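Local coordinates for protein putative cell surface hydrolase (Lactobacillus plantarum, PDB 3LP5) that is a putative cell surface hydrolase of the alpha/beta hydrolase clan, whose substrate and reaction are not established, at residues T25-E30 with Q222-I227; K33-L38 with E60-I65; I128-T133 with L231-M236. All blocks are in the same frame, centred on the assembly; numbering follows the deposited sequence.

Interaction 1: residues T25-E30 with Q222-I227; sequences TELGKE and QIVSLI. With NA (sodium ion), chain C.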
ATOM      1  N   THR A  25      -3.480 -13.848   4.245  1.00 17.74           N
ATOM      2  CA  THR A  25      -4.206 -15.049   4.669  1.00 18.34           C
ATOM      3  C   THR A  25      -5.485 -14.692   5.412  1.00 18.68           C
ATOM      4  O   THR A  25      -6.567 -15.242   5.148  1.00 18.64           O
ATOM      5  CB  THR A  25      -3.334 -15.899   5.579  1.00 17.51           C
ATOM      6  OG1 THR A  25      -2.132 -16.149   4.890  1.00 20.28           O
ATOM      7  CG2 THR A  25      -3.964 -17.233   5.856  1.00 21.16           C
ATOM      8  N   GLU A  26      -5.359 -13.808   6.379  1.00 18.14           N
ATOM      9  CA  GLU A  26      -6.499 -13.445   7.180  1.00 18.29           C
ATOM     10  C   GLU A  26      -7.519 -12.658   6.378  1.00 16.88           C
ATOM     11  O   GLU A  26      -8.700 -12.906   6.509  1.00 17.59           O
ATOM     12  CB  GLU A  26      -6.034 -12.692   8.417  1.00 19.36           C
ATOM     13  CG  GLU A  26      -5.934 -13.653   9.612  1.00 27.79           C
ATOM     14  CD  GLU A  26      -4.964 -14.852   9.418  1.00 37.50           C
ATOM     15  OE1 GLU A  26      -5.436 -16.036   9.490  1.00 37.32           O
ATOM     16  OE2 GLU A  26      -3.717 -14.607   9.218  1.00 41.48           O
ATOM     17  N   LEU A  27      -7.077 -11.748   5.512  1.00 15.09           N
ATOM     18  CA  LEU A  27      -8.002 -11.013   4.687  1.00 14.84           C
ATOM     19  C   LEU A  27      -8.864 -12.013   3.850  1.00 16.12           C
ATOM     20  O   LEU A  27     -10.101 -11.871   3.746  1.00 14.60           O
ATOM     21  CB  LEU A  27      -7.205 -10.046   3.802  1.00 13.98           C
ATOM     22  CG  LEU A  27      -7.994  -9.139   2.868  1.00 16.24           C
ATOM     23  CD1 LEU A  27      -9.012  -8.310   3.629  1.00 15.03           C
ATOM     24  CD2 LEU A  27      -7.078  -8.242   1.968  1.00 16.60           C
ATOM     25  N   GLY A  28      -8.217 -13.045   3.307  1.00 16.51           N
ATOM     26  CA  GLY A  28      -8.948 -14.090   2.535  1.00 18.97           C
ATOM     27  C   GLY A  28      -9.984 -14.858   3.342  1.00 20.12           C
ATOM     28  O   GLY A  28     -11.133 -15.018   2.908  1.00 19.87           O
ATOM     29  N   LYS A  29      -9.596 -15.291   4.535  1.00 20.73           N
ATOM     30  CA  LYS A  29     -10.496 -15.906   5.450  1.00 22.61           C
ATOM     31  C   LYS A  29     -11.604 -14.995   5.961  1.00 22.40           C
ATOM     32  O   LYS A  29     -12.721 -15.442   6.067  1.00 23.10           O
ATOM     33  CB  LYS A  29      -9.721 -16.507   6.611  1.00 23.54           C
ATOM     34  CG  LYS A  29      -8.988 -17.766   6.189  1.00 26.70           C
ATOM     35  CD  LYS A  29      -8.630 -18.652   7.350  1.00 33.13           C
ATOM     36  CE  LYS A  29      -7.165 -18.472   7.707  1.00 34.94           C
ATOM     37  NZ  LYS A  29      -6.855 -19.302   8.929  1.00 37.15           N
ATOM     38  N   GLU A  30     -11.332 -13.741   6.285  1.00 22.56           N
ATOM     39  CA  GLU A  30     -12.414 -12.891   6.809  1.00 22.44           C
ATOM     40  C   GLU A  30     -13.380 -12.374   5.725  1.00 21.27           C
ATOM     41  O   GLU A  30     -14.543 -12.189   6.008  1.00 21.83           O
ATOM     42  CB  GLU A  30     -11.894 -11.712   7.655  1.00 22.10           C
ATOM     43  CG  GLU A  30     -11.236 -12.110   8.999  1.00 25.68           C
ATOM     44  CD  GLU A  30     -12.222 -12.731   9.982  1.00 30.25           C
ATOM     45  OE1 GLU A  30     -13.214 -12.049  10.343  1.00 35.40           O
ATOM     46  OE2 GLU A  30     -12.018 -13.895  10.402  1.00 31.27           O
ATOM     47  N   GLN A 222      -7.190  -5.879  13.545  1.00 12.24           N
ATOM     48  CA  GLN A 222      -7.608  -4.480  13.344  1.00 13.95           C
ATOM     49  C   GLN A 222      -7.262  -4.017  11.939  1.00 12.97           C
ATOM     50  O   GLN A 222      -8.084  -3.378  11.298  1.00 14.57           O
ATOM     51  CB  GLN A 222      -6.894  -3.547  14.327  1.00 13.24           C
ATOM     52  CG  GLN A 222      -7.371  -3.745  15.742  1.00 18.80           C
ATOM     53  CD  GLN A 222      -6.652  -2.895  16.826  1.00 23.28           C
ATOM     54  OE1 GLN A 222      -6.704  -3.252  17.989  1.00 30.48           O
ATOM     55  NE2 GLN A 222      -6.084  -1.774  16.472  1.00 22.35           N
ATOM     56  N   ILE A 223      -6.061  -4.333  11.477  1.00 10.95           N
ATOM     57  CA  ILE A 223      -5.642  -3.926  10.169  1.00 11.58           C
ATOM     58  C   ILE A 223      -6.523  -4.576   9.093  1.00 12.73           C
ATOM     59  O   ILE A 223      -6.987  -3.881   8.170  1.00 11.74           O
ATOM     60  CB  ILE A 223      -4.160  -4.210   9.925  1.00 12.19           C
ATOM     61  CG1 ILE A 223      -3.346  -3.257  10.806  1.00 13.61           C
ATOM     62  CG2 ILE A 223      -3.804  -3.980   8.422  1.00 11.15           C
ATOM     63  CD1 ILE A 223      -1.862  -3.475  10.732  1.00 18.07           C
ATOM     64  N   VAL A 224      -6.770  -5.883   9.200  1.00 11.49           N
ATOM     65  CA  VAL A 224      -7.659  -6.600   8.218  1.00 11.15           C
ATOM     66  C   VAL A 224      -9.066  -6.000   8.308  1.00 11.51           C
ATOM     67  O   VAL A 224      -9.705  -5.794   7.278  1.00 12.09           O
ATOM     68  CB  VAL A 224      -7.693  -8.127   8.513  1.00 10.48           C
ATOM     69  CG1 VAL A 224      -8.848  -8.864   7.759  1.00 11.74           C
ATOM     70  CG2 VAL A 224      -6.339  -8.711   8.100  1.00 11.22           C
ATOM     71  N   SER A 225      -9.510  -5.629   9.524  1.00 10.43           N
ATOM     72  CA  SER A 225     -10.824  -5.052   9.655  1.00 11.03           C
ATOM     73  C   SER A 225     -10.872  -3.698   8.850  1.00 10.41           C
ATOM     74  O   SER A 225     -11.836  -3.420   8.171  1.00 11.67           O
ATOM     75  CB  SER A 225     -11.170  -4.791  11.112  1.00 10.60           C
ATOM     76  OG  SER A 225     -12.480  -4.221  11.215  1.00 13.04           O
ATOM     77  N   LEU A 226      -9.800  -2.920   8.897  1.00 10.51           N
ATOM     78  CA  LEU A 226      -9.771  -1.601   8.252  1.00 10.52           C
ATOM     79  C   LEU A 226      -9.656  -1.720   6.761  1.00 10.75           C
ATOM     80  O   LEU A 226     -10.170  -0.877   6.002  1.00 10.39           O
ATOM     81  CB  LEU A 226      -8.618  -0.756   8.808  1.00 10.55           C
ATOM     82  CG  LEU A 226      -8.769  -0.381  10.297  1.00  7.93           C
ATOM     83  CD1 LEU A 226      -7.446   0.174  10.777  1.00  9.09           C
ATOM     84  CD2 LEU A 226      -9.895   0.639  10.558  1.00  9.60           C
ATOM     85  N   ILE A 227      -8.895  -2.718   6.326  1.00  9.49           N
ATOM     86  CA  ILE A 227      -8.722  -2.926   4.901  1.00  9.98           C
ATOM     87  C   ILE A 227     -10.095  -3.249   4.345  1.00 10.38           C
ATOM     88  O   ILE A 227     -10.547  -2.617   3.358  1.00 11.35           O
ATOM     89  CB  ILE A 227      -7.735  -4.066   4.546  1.00 10.20           C
ATOM     90  CG1 ILE A 227      -6.288  -3.685   4.845  1.00 11.13           C
ATOM     91  CG2 ILE A 227      -7.935  -4.544   3.105  1.00 10.56           C
ATOM     92  CD1 ILE A 227      -5.335  -4.913   4.871  1.00 10.92           C
TER
HETATM   93 NA    NA C 251     -12.533 -14.411   1.101  1.00 32.69          NA
HETATM   94  O   HOH W   1     -10.820 -15.016  -0.408  1.00 19.68           O
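With CG1 anti to its backbone N (chi1 166°), Val224 spreads its two methyls across the backbone of helix 17-30, while Leu27 has its CG likewise anti to the backbone N (chi1 -179°), and from there its two branches reach Ile227. Val224 is the knob of this contact. Its CG1 rests on Leu27 CA at 3.8 Å, and its CG2 reaches the CB of Glu26 at 4.0 Å. CB of Glu30, one turn further on, borders CG1, so the valine sits against 25-30 at a place edged by Glu26, Leu27 and Glu30; Leu23 of the same helix also touches it.

Both methyls of Leu27 converge on one methyl of Ile227: CD1 lies 4.0 Å from its CG2 and also near CG1 of Val224, and CD2 is just as close to that CG2, the leucine and isoleucine side chains meeting at about a right angle. Closest approach of the local axes is 9.7 Å, at a crossing angle of -58°. The pair joins helices 17-30 and 217-231, layered against the sheet of an alpha/beta hydrolase fold.

Gly28 takes no part in the packing; its carbonyl O binds the sodium ion at 2.4 Å. No hydrogen bond links the two segments, so the helices are held here by van der Waals contact among aliphatic groups, with the carboxylates of Glu26 and Glu30 taking no part.

Interaction 2: residues K33-L38 with E60-I65; sequences KKHSVL and EPFIVI. With NA (sodium ion), chain C.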
ATOM      1  N   LYS A  33     -16.593 -13.188   0.312  1.00 19.10           N
ATOM      2  CA  LYS A  33     -16.281 -13.484  -1.075  1.00 20.45           C
ATOM      3  C   LYS A  33     -14.921 -14.271  -1.211  1.00 19.93           C
ATOM      4  O   LYS A  33     -13.955 -13.997  -0.470  1.00 18.42           O
ATOM      5  CB  LYS A  33     -16.108 -12.105  -1.737  1.00 21.20           C
ATOM      6  CG  LYS A  33     -16.578 -11.908  -3.160  1.00 26.37           C
ATOM      7  CD  LYS A  33     -17.935 -11.139  -3.178  1.00 32.39           C
ATOM      8  CE  LYS A  33     -19.167 -12.088  -2.910  1.00 35.51           C
ATOM      9  NZ  LYS A  33     -20.512 -11.389  -2.750  1.00 33.15           N
ATOM     10  N   LYS A  34     -14.823 -15.218  -2.144  1.00 19.63           N
ATOM     11  CA  LYS A  34     -13.511 -15.779  -2.477  1.00 21.23           C
ATOM     12  C   LYS A  34     -12.807 -14.761  -3.390  1.00 20.29           C
ATOM     13  O   LYS A  34     -13.384 -14.351  -4.407  1.00 20.80           O
ATOM     14  CB  LYS A  34     -13.649 -17.162  -3.147  1.00 21.94           C
ATOM     15  CG  LYS A  34     -12.354 -17.951  -3.237  1.00 27.13           C
ATOM     16  CD  LYS A  34     -12.390 -19.028  -4.340  1.00 32.16           C
ATOM     17  CE  LYS A  34     -11.009 -19.120  -5.142  1.00 38.33           C
ATOM     18  NZ  LYS A  34     -10.595 -17.959  -6.101  1.00 38.18           N
ATOM     19  N   HIS A  35     -11.601 -14.305  -3.010  1.00 18.73           N
ATOM     20  CA  HIS A  35     -10.791 -13.457  -3.877  1.00 17.85           C
ATOM     21  C   HIS A  35      -9.614 -14.292  -4.377  1.00 17.78           C
ATOM     22  O   HIS A  35      -8.907 -14.908  -3.591  1.00 15.65           O
ATOM     23  CB  HIS A  35     -10.267 -12.228  -3.136  1.00 18.16           C
ATOM     24  CG  HIS A  35     -11.342 -11.328  -2.601  1.00 17.69           C
ATOM     25  ND1 HIS A  35     -11.824 -10.244  -3.309  1.00 15.83           N
ATOM     26  CD2 HIS A  35     -12.006 -11.331  -1.417  1.00 18.28           C
ATOM     27  CE1 HIS A  35     -12.758  -9.637  -2.595  1.00 18.06           C
ATOM     28  NE2 HIS A  35     -12.880 -10.267  -1.440  1.00 19.62           N
ATOM     29  N   SER A  36      -9.429 -14.360  -5.696  1.00 18.48           N
ATOM     30  CA  SER A  36      -8.348 -15.217  -6.191  1.00 18.93           C
ATOM     31  C   SER A  36      -7.015 -14.482  -5.926  1.00 18.30           C
ATOM     32  O   SER A  36      -7.015 -13.274  -5.709  1.00 18.16           O
ATOM     33  CB  SER A  36      -8.629 -15.665  -7.633  1.00 20.31           C
ATOM     34  OG  SER A  36      -8.812 -14.557  -8.490  1.00 23.80           O
ATOM     35  N   VAL A  37      -5.910 -15.196  -5.792  1.00 17.55           N
ATOM     36  CA  VAL A  37      -4.626 -14.563  -5.478  1.00 16.67           C
ATOM     37  C   VAL A  37      -3.594 -14.874  -6.571  1.00 16.24           C
ATOM     38  O   VAL A  37      -3.242 -16.007  -6.749  1.00 16.08           O
ATOM     39  CB  VAL A  37      -4.074 -15.037  -4.142  1.00 16.78           C
ATOM     40  CG1 VAL A  37      -2.661 -14.454  -3.883  1.00 17.35           C
ATOM     41  CG2 VAL A  37      -5.023 -14.698  -2.995  1.00 17.23           C
ATOM     42  N   LEU A  38      -3.147 -13.853  -7.308  1.00 15.90           N
ATOM     43  CA  LEU A  38      -2.047 -13.971  -8.257  1.00 16.31           C
ATOM     44  C   LEU A  38      -0.804 -13.262  -7.687  1.00 16.67           C
ATOM     45  O   LEU A  38      -0.942 -12.154  -7.146  1.00 17.16           O
ATOM     46  CB  LEU A  38      -2.450 -13.236  -9.521  1.00 16.90           C
ATOM     47  CG  LEU A  38      -1.412 -13.128 -10.599  1.00 14.98           C
ATOM     48  CD1 LEU A  38      -1.107 -14.472 -11.270  1.00 15.08           C
ATOM     49  CD2 LEU A  38      -1.845 -12.065 -11.624  1.00 17.67           C
ATOM     50  N   GLU A  60     -12.860  -8.998  -8.364  1.00 17.52           N
ATOM     51  CA  GLU A  60     -11.965  -8.330  -7.396  1.00 17.97           C
ATOM     52  C   GLU A  60     -10.790  -9.210  -6.972  1.00 17.14           C
ATOM     53  O   GLU A  60     -10.683  -9.628  -5.797  1.00 16.92           O
ATOM     54  CB  GLU A  60     -12.782  -7.876  -6.203  1.00 18.26           C
ATOM     55  CG  GLU A  60     -12.102  -6.851  -5.390  1.00 22.98           C
ATOM     56  CD  GLU A  60     -13.105  -6.225  -4.456  1.00 31.88           C
ATOM     57  OE1 GLU A  60     -13.613  -5.131  -4.777  1.00 31.12           O
ATOM     58  OE2 GLU A  60     -13.445  -6.887  -3.440  1.00 35.74           O
ATOM     59  N   PRO A  61      -9.900  -9.535  -7.946  1.00 15.93           N
ATOM     60  CA  PRO A  61      -8.791 -10.387  -7.574  1.00 15.70           C
ATOM     61  C   PRO A  61      -7.735  -9.603  -6.777  1.00 15.54           C
ATOM     62  O   PRO A  61      -7.604  -8.379  -6.947  1.00 15.27           O
ATOM     63  CB  PRO A  61      -8.219 -10.836  -8.930  1.00 16.05           C
ATOM     64  CG  PRO A  61      -8.641  -9.720  -9.887  1.00 16.33           C
ATOM     65  CD  PRO A  61      -9.972  -9.296  -9.401  1.00 15.24           C
ATOM     66  N   PHE A  62      -7.031 -10.331  -5.905  1.00 13.57           N
ATOM     67  CA  PHE A  62      -5.911  -9.790  -5.163  1.00 14.00           C
ATOM     68  C   PHE A  62      -4.692 -10.083  -6.003  1.00 13.22           C
ATOM     69  O   PHE A  62      -4.436 -11.247  -6.364  1.00 14.75           O
ATOM     70  CB  PHE A  62      -5.747 -10.522  -3.818  1.00 14.03           C
ATOM     71  CG  PHE A  62      -6.856 -10.253  -2.793  1.00 15.07           C
ATOM     72  CD1 PHE A  62      -7.765  -9.197  -2.949  1.00 17.84           C
ATOM     73  CD2 PHE A  62      -6.943 -11.044  -1.640  1.00 15.38           C
ATOM     74  CE1 PHE A  62      -8.757  -8.924  -1.991  1.00 16.10           C
ATOM     75  CE2 PHE A  62      -7.962 -10.805  -0.680  1.00 16.15           C
ATOM     76  CZ  PHE A  62      -8.859  -9.750  -0.860  1.00 16.44           C
ATOM     77  N   ILE A  63      -3.926  -9.068  -6.321  1.00 13.33           N
ATOM     78  CA  ILE A  63      -2.678  -9.298  -7.026  1.00 12.99           C
ATOM     79  C   ILE A  63      -1.498  -8.796  -6.145  1.00 14.14           C
ATOM     80  O   ILE A  63      -1.454  -7.606  -5.810  1.00 14.33           O
ATOM     81  CB  ILE A  63      -2.740  -8.609  -8.377  1.00 12.49           C
ATOM     82  CG1 ILE A  63      -3.978  -9.094  -9.169  1.00 10.44           C
ATOM     83  CG2 ILE A  63      -1.460  -8.898  -9.161  1.00 14.14           C
ATOM     84  CD1 ILE A  63      -4.137  -8.300 -10.553  1.00 12.58           C
ATOM     85  N   VAL A  64      -0.582  -9.694  -5.720  1.00 13.07           N
ATOM     86  CA  VAL A  64       0.573  -9.268  -4.925  1.00 13.91           C
ATOM     87  C   VAL A  64       1.675  -9.012  -5.916  1.00 14.24           C
ATOM     88  O   VAL A  64       1.931  -9.861  -6.780  1.00 15.21           O
ATOM     89  CB  VAL A  64       1.035 -10.376  -3.942  1.00 13.90           C
ATOM     90  CG1 VAL A  64       2.349  -9.967  -3.133  1.00 15.99           C
ATOM     91  CG2 VAL A  64      -0.092 -10.691  -2.974  1.00 14.82           C
ATOM     92  N   ILE A  65       2.329  -7.870  -5.805  1.00 12.65           N
ATOM     93  CA  ILE A  65       3.513  -7.586  -6.607  1.00 12.87           C
ATOM     94  C   ILE A  65       4.665  -7.304  -5.671  1.00 13.59           C
ATOM     95  O   ILE A  65       4.615  -6.298  -4.947  1.00 13.87           O
ATOM     96  CB  ILE A  65       3.312  -6.362  -7.566  1.00 11.30           C
ATOM     97  CG1 ILE A  65       2.127  -6.602  -8.495  1.00 13.09           C
ATOM     98  CG2 ILE A  65       4.641  -6.088  -8.361  1.00 13.76           C
ATOM     99  CD1 ILE A  65       1.797  -5.434  -9.361  1.00 11.72           C
TER
HETATM  100 NA    NA C 251     -12.533 -14.411   1.101  1.00 32.69          NA
HETATM  101  O   HOH W   1     -10.820 -15.016  -0.408  1.00 19.68           O
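Val37 and Leu38 pair in parallel with Phe62 and Ile63, in a ladder of three backbone hydrogen bonds: Phe62 N to Ser36 O, Leu38 N to Phe62 O, and Val64 N to Leu38 O, the last at 2.9 Å. Before the strands begin, His35 continues the link with its side chain. Its ND1 donates to Glu60 O over 2.8 Å in a nearly straight bond (169°), the acceptor lying in the plane of the imidazole and the donor in the plane of the carbonyl. The carboxylate of Glu60 runs beside the ring, nearly coplanar with it, and brings OE2 to 3.0 Å from His35 CE1, where its negative charge would probably polarise the imidazole.

Phe62 packs against one face of the histidine ring. The two rings form an offset stack, planes 7° apart and centroids separated by 4.4 Å, with Phe62 CZ facing His35 CG. CB of His35 stands over the centre of the phenyl face, a CH-pi contact of 3.5 Å. CG of His35, anti to the carbonyl carbon (chi1 -61°), is thereby set over the rim of the phenyl ring, near CZ.

This parallel pairing belongs to the mixed, mostly parallel sheet of the alpha/beta hydrolase fold, near its 48-52 edge, with strand 62-67 between 37-42 and 7-10. Leu38 CD2 and Ile63 CG2 meet at 4.0 Å on one face, and Val37 and Phe62 share the other. Ser36 OG brushes Pro61 CB but makes its hydrogen bonds with Asp58 and Ala55. At the start of 33-38, Lys33 O coordinates the sodium ion at 2.2 Å. A water on that ion accepts a hydrogen bond from His35 N.

Interaction 3: residues I128-T133 with L231-M236; sequences IDRLMT and LLAETM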
ATOM      1  N   ILE A 128      -6.670   4.734 -10.514  1.00 14.78           N
ATOM      2  CA  ILE A 128      -6.695   4.208  -9.153  1.00 15.00           C
ATOM      3  C   ILE A 128      -7.860   4.875  -8.439  1.00 15.77           C
ATOM      4  O   ILE A 128      -8.097   6.036  -8.644  1.00 15.06           O
ATOM      5  CB  ILE A 128      -5.368   4.428  -8.439  1.00 15.64           C
ATOM      6  CG1 ILE A 128      -5.362   3.754  -7.052  1.00 13.36           C
ATOM      7  CG2 ILE A 128      -4.994   5.926  -8.400  1.00 15.61           C
ATOM      8  CD1 ILE A 128      -4.125   3.947  -6.374  1.00 15.91           C
ATOM      9  N   ASP A 129      -8.609   4.119  -7.657  1.00 15.18           N
ATOM     10  CA  ASP A 129      -9.757   4.664  -6.920  1.00 17.01           C
ATOM     11  C   ASP A 129      -9.379   4.947  -5.468  1.00 15.69           C
ATOM     12  O   ASP A 129      -9.748   6.002  -4.884  1.00 14.10           O
ATOM     13  CB  ASP A 129     -10.934   3.659  -6.904  1.00 18.86           C
ATOM     14  CG  ASP A 129     -11.630   3.512  -8.265  1.00 25.81           C
ATOM     15  OD1 ASP A 129     -11.304   4.275  -9.216  1.00 33.39           O
ATOM     16  OD2 ASP A 129     -12.530   2.632  -8.397  1.00 30.20           O
ATOM     17  N   ARG A 130      -8.682   3.985  -4.867  1.00 14.14           N
ATOM     18  CA  ARG A 130      -8.316   4.050  -3.449  1.00 15.32           C
ATOM     19  C   ARG A 130      -6.906   3.485  -3.211  1.00 13.79           C
ATOM     20  O   ARG A 130      -6.528   2.522  -3.863  1.00 13.82           O
ATOM     21  CB  ARG A 130      -9.320   3.286  -2.605  1.00 14.68           C
ATOM     22  CG  ARG A 130     -10.708   3.935  -2.664  1.00 18.77           C
ATOM     23  CD  ARG A 130     -11.667   3.426  -1.550  1.00 18.91           C
ATOM     24  NE  ARG A 130     -11.988   2.039  -1.860  1.00 25.25           N
ATOM     25  CZ  ARG A 130     -13.105   1.655  -2.474  1.00 22.99           C
ATOM     26  NH1 ARG A 130     -13.984   2.563  -2.835  1.00 24.26           N
ATOM     27  NH2 ARG A 130     -13.321   0.370  -2.730  1.00 19.70           N
ATOM     28  N   LEU A 131      -6.149   4.161  -2.346  1.00 12.52           N
ATOM     29  CA  LEU A 131      -4.828   3.758  -1.810  1.00 11.61           C
ATOM     30  C   LEU A 131      -4.823   3.659  -0.278  1.00 11.98           C
ATOM     31  O   LEU A 131      -5.220   4.595   0.427  1.00 13.46           O
ATOM     32  CB  LEU A 131      -3.740   4.766  -2.251  1.00 11.32           C
ATOM     33  CG  LEU A 131      -2.329   4.534  -1.651  1.00 13.34           C
ATOM     34  CD1 LEU A 131      -1.713   3.156  -2.085  1.00 12.16           C
ATOM     35  CD2 LEU A 131      -1.489   5.779  -2.028  1.00 11.40           C
ATOM     36  N   MET A 132      -4.434   2.524   0.255  1.00 11.29           N
ATOM     37  CA  MET A 132      -4.147   2.432   1.701  1.00 11.51           C
ATOM     38  C   MET A 132      -2.658   2.104   1.877  1.00 12.63           C
ATOM     39  O   MET A 132      -2.103   1.190   1.222  1.00 12.98           O
ATOM     40  CB  MET A 132      -5.060   1.401   2.401  1.00 12.07           C
ATOM     41  CG  MET A 132      -4.690   0.964   3.873  1.00 12.59           C
ATOM     42  SD  MET A 132      -5.956  -0.155   4.629  1.00  5.84           S
ATOM     43  CE  MET A 132      -7.211   1.048   4.948  1.00 12.44           C
ATOM     44  N   THR A 133      -2.021   2.834   2.781  1.00 12.34           N
ATOM     45  CA  THR A 133      -0.647   2.535   3.139  1.00 13.88           C
ATOM     46  C   THR A 133      -0.572   2.162   4.606  1.00 13.55           C
ATOM     47  O   THR A 133      -1.392   2.659   5.432  1.00 14.25           O
ATOM     48  CB  THR A 133       0.336   3.689   2.782  1.00 13.64           C
ATOM     49  OG1 THR A 133       0.118   4.807   3.628  1.00 16.44           O
ATOM     50  CG2 THR A 133       0.147   4.138   1.285  1.00 12.88           C
ATOM     51  N   LEU A 231     -10.661   0.014   2.407  1.00 15.62           N
ATOM     52  CA  LEU A 231     -10.032  -0.247   1.082  1.00 15.45           C
ATOM     53  C   LEU A 231     -11.004  -0.986   0.189  1.00 16.05           C
ATOM     54  O   LEU A 231     -11.183  -0.617  -0.989  1.00 14.86           O
ATOM     55  CB  LEU A 231      -8.702  -1.022   1.159  1.00 14.95           C
ATOM     56  CG  LEU A 231      -7.964  -1.081  -0.207  1.00 16.15           C
ATOM     57  CD1 LEU A 231      -7.587   0.310  -0.770  1.00 16.49           C
ATOM     58  CD2 LEU A 231      -6.763  -1.964  -0.184  1.00 17.79           C
ATOM     59  N   LEU A 232     -11.625  -2.027   0.741  1.00 15.26           N
ATOM     60  CA  LEU A 232     -12.589  -2.843  -0.007  1.00 15.36           C
ATOM     61  C   LEU A 232     -14.004  -2.274   0.054  1.00 16.79           C
ATOM     62  O   LEU A 232     -14.861  -2.710  -0.688  1.00 16.46           O
ATOM     63  CB  LEU A 232     -12.599  -4.291   0.508  1.00 14.67           C
ATOM     64  CG  LEU A 232     -11.236  -4.992   0.414  1.00 17.08           C
ATOM     65  CD1 LEU A 232     -11.273  -6.460   0.953  1.00 15.65           C
ATOM     66  CD2 LEU A 232     -10.665  -4.978  -0.983  1.00 17.28           C
ATOM     67  N   ALA A 233     -14.252  -1.330   0.964  1.00 17.45           N
ATOM     68  CA  ALA A 233     -15.582  -0.731   1.148  1.00 17.64           C
ATOM     69  C   ALA A 233     -16.701  -1.777   1.342  1.00 18.27           C
ATOM     70  O   ALA A 233     -17.793  -1.670   0.814  1.00 17.41           O
ATOM     71  CB  ALA A 233     -15.911   0.275   0.013  1.00 17.84           C
ATOM     72  N   GLU A 234     -16.412  -2.787   2.147  1.00 18.71           N
ATOM     73  CA  GLU A 234     -17.356  -3.844   2.440  1.00 19.17           C
ATOM     74  C   GLU A 234     -18.318  -3.338   3.515  1.00 19.15           C
ATOM     75  O   GLU A 234     -17.933  -2.535   4.355  1.00 19.31           O
ATOM     76  CB  GLU A 234     -16.556  -4.996   3.011  1.00 20.01           C
ATOM     77  CG  GLU A 234     -17.144  -6.300   2.801  1.00 25.45           C
ATOM     78  CD  GLU A 234     -16.154  -7.421   3.126  1.00 31.80           C
ATOM     79  OE1 GLU A 234     -16.601  -8.478   3.617  1.00 35.54           O
ATOM     80  OE2 GLU A 234     -14.946  -7.242   2.898  1.00 32.74           O
ATOM     81  N   THR A 235     -19.570  -3.778   3.495  1.00 19.18           N
ATOM     82  CA  THR A 235     -20.497  -3.371   4.545  1.00 20.15           C
ATOM     83  C   THR A 235     -20.125  -4.163   5.835  1.00 19.35           C
ATOM     84  O   THR A 235     -19.952  -5.368   5.774  1.00 17.76           O
ATOM     85  CB  THR A 235     -21.956  -3.570   4.082  1.00 20.79           C
ATOM     86  OG1 THR A 235     -22.030  -4.849   3.468  1.00 26.32           O
ATOM     87  CG2 THR A 235     -22.347  -2.548   2.998  1.00 21.01           C
ATOM     88  N   MET A 236     -19.904  -3.472   6.970  1.00 18.81           N
ATOM     89  CA  MET A 236     -19.334  -4.120   8.192  1.00 17.56           C
ATOM     90  C   MET A 236     -20.445  -4.143   9.256  1.00 17.94           C
ATOM     91  O   MET A 236     -21.382  -3.350   9.134  1.00 15.75           O
ATOM     92  CB  MET A 236     -18.142  -3.317   8.737  1.00 18.97           C
ATOM     93  CG  MET A 236     -16.990  -3.059   7.713  1.00 16.98           C
ATOM     94  SD  MET A 236     -16.193  -4.536   7.109  1.00 15.24           S
ATOM     95  CE  MET A 236     -15.372  -5.069   8.616  1.00 19.49           C
TER
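Arg130 grips the carbonyl O of Leu231 with two nitrogens, NE and NH2, each at 2.9 Å. The acceptor sits at the edge of the guanidinium, close to its plane, and both donors come to it from the same face of the carbonyl plane, NE standing well out of that plane. Neither bond is straight, the N-H...O angles being 143° for NE and 139° for NH2, as befits a single oxygen shared by two neighbouring N-H groups. The bend of the chain at chi3 (-69°) sets NE on course for the carbonyl. Over one guanidinium face lies CB of Ala233, 3.8 Å from NH2.

The carbonyl thus held lies where the chain leaves helix 217-231, and Ala233, with positive phi, is the first residue after it to leave helical geometry. In this alpha/beta hydrolase fold the contact ties that region to strand 127-134 of the central sheet, and the arginine's positive charge probably complements the negative end of the helix dipole. A leucine in place of Arg130 would probably leave the Leu231 carbonyl without these two donors and this part of the chain less firmly held to the strand.

Alongside these bonds, CD1 of Leu231 packs on Arg130 CB at 3.9 Å and, a little further off, on CB of Met132 at 4.2 Å. Met132 continues beyond the two segments to touch Ile227, Tyr169 and Ile171.

Side-chain packing carries each contact into the next. Leu27 CD2 of interaction 1 meets Phe62 CZ of interaction 2 at 3.7 Å, so the helix that packs on 222-227 also rests on the ring stacked with His35. Interactions 1 and 2 share the sodium ion, bound by Gly28 and Lys33 together with Thr31, and a water on it. From interaction 1 to interaction 3 the link is Ile227, whose CG1 lies 3.6 Å from Met132 SD and whose O probably accepts a hydrogen bond from Leu232 N. Interactions 2 and 3 touch where Glu60 OE2 lies 4.2 Å from Leu232 CD2. Leu131 comes close to a GxSxG turn, consistent with this fold's nucleophile elbow, but makes no contact with it.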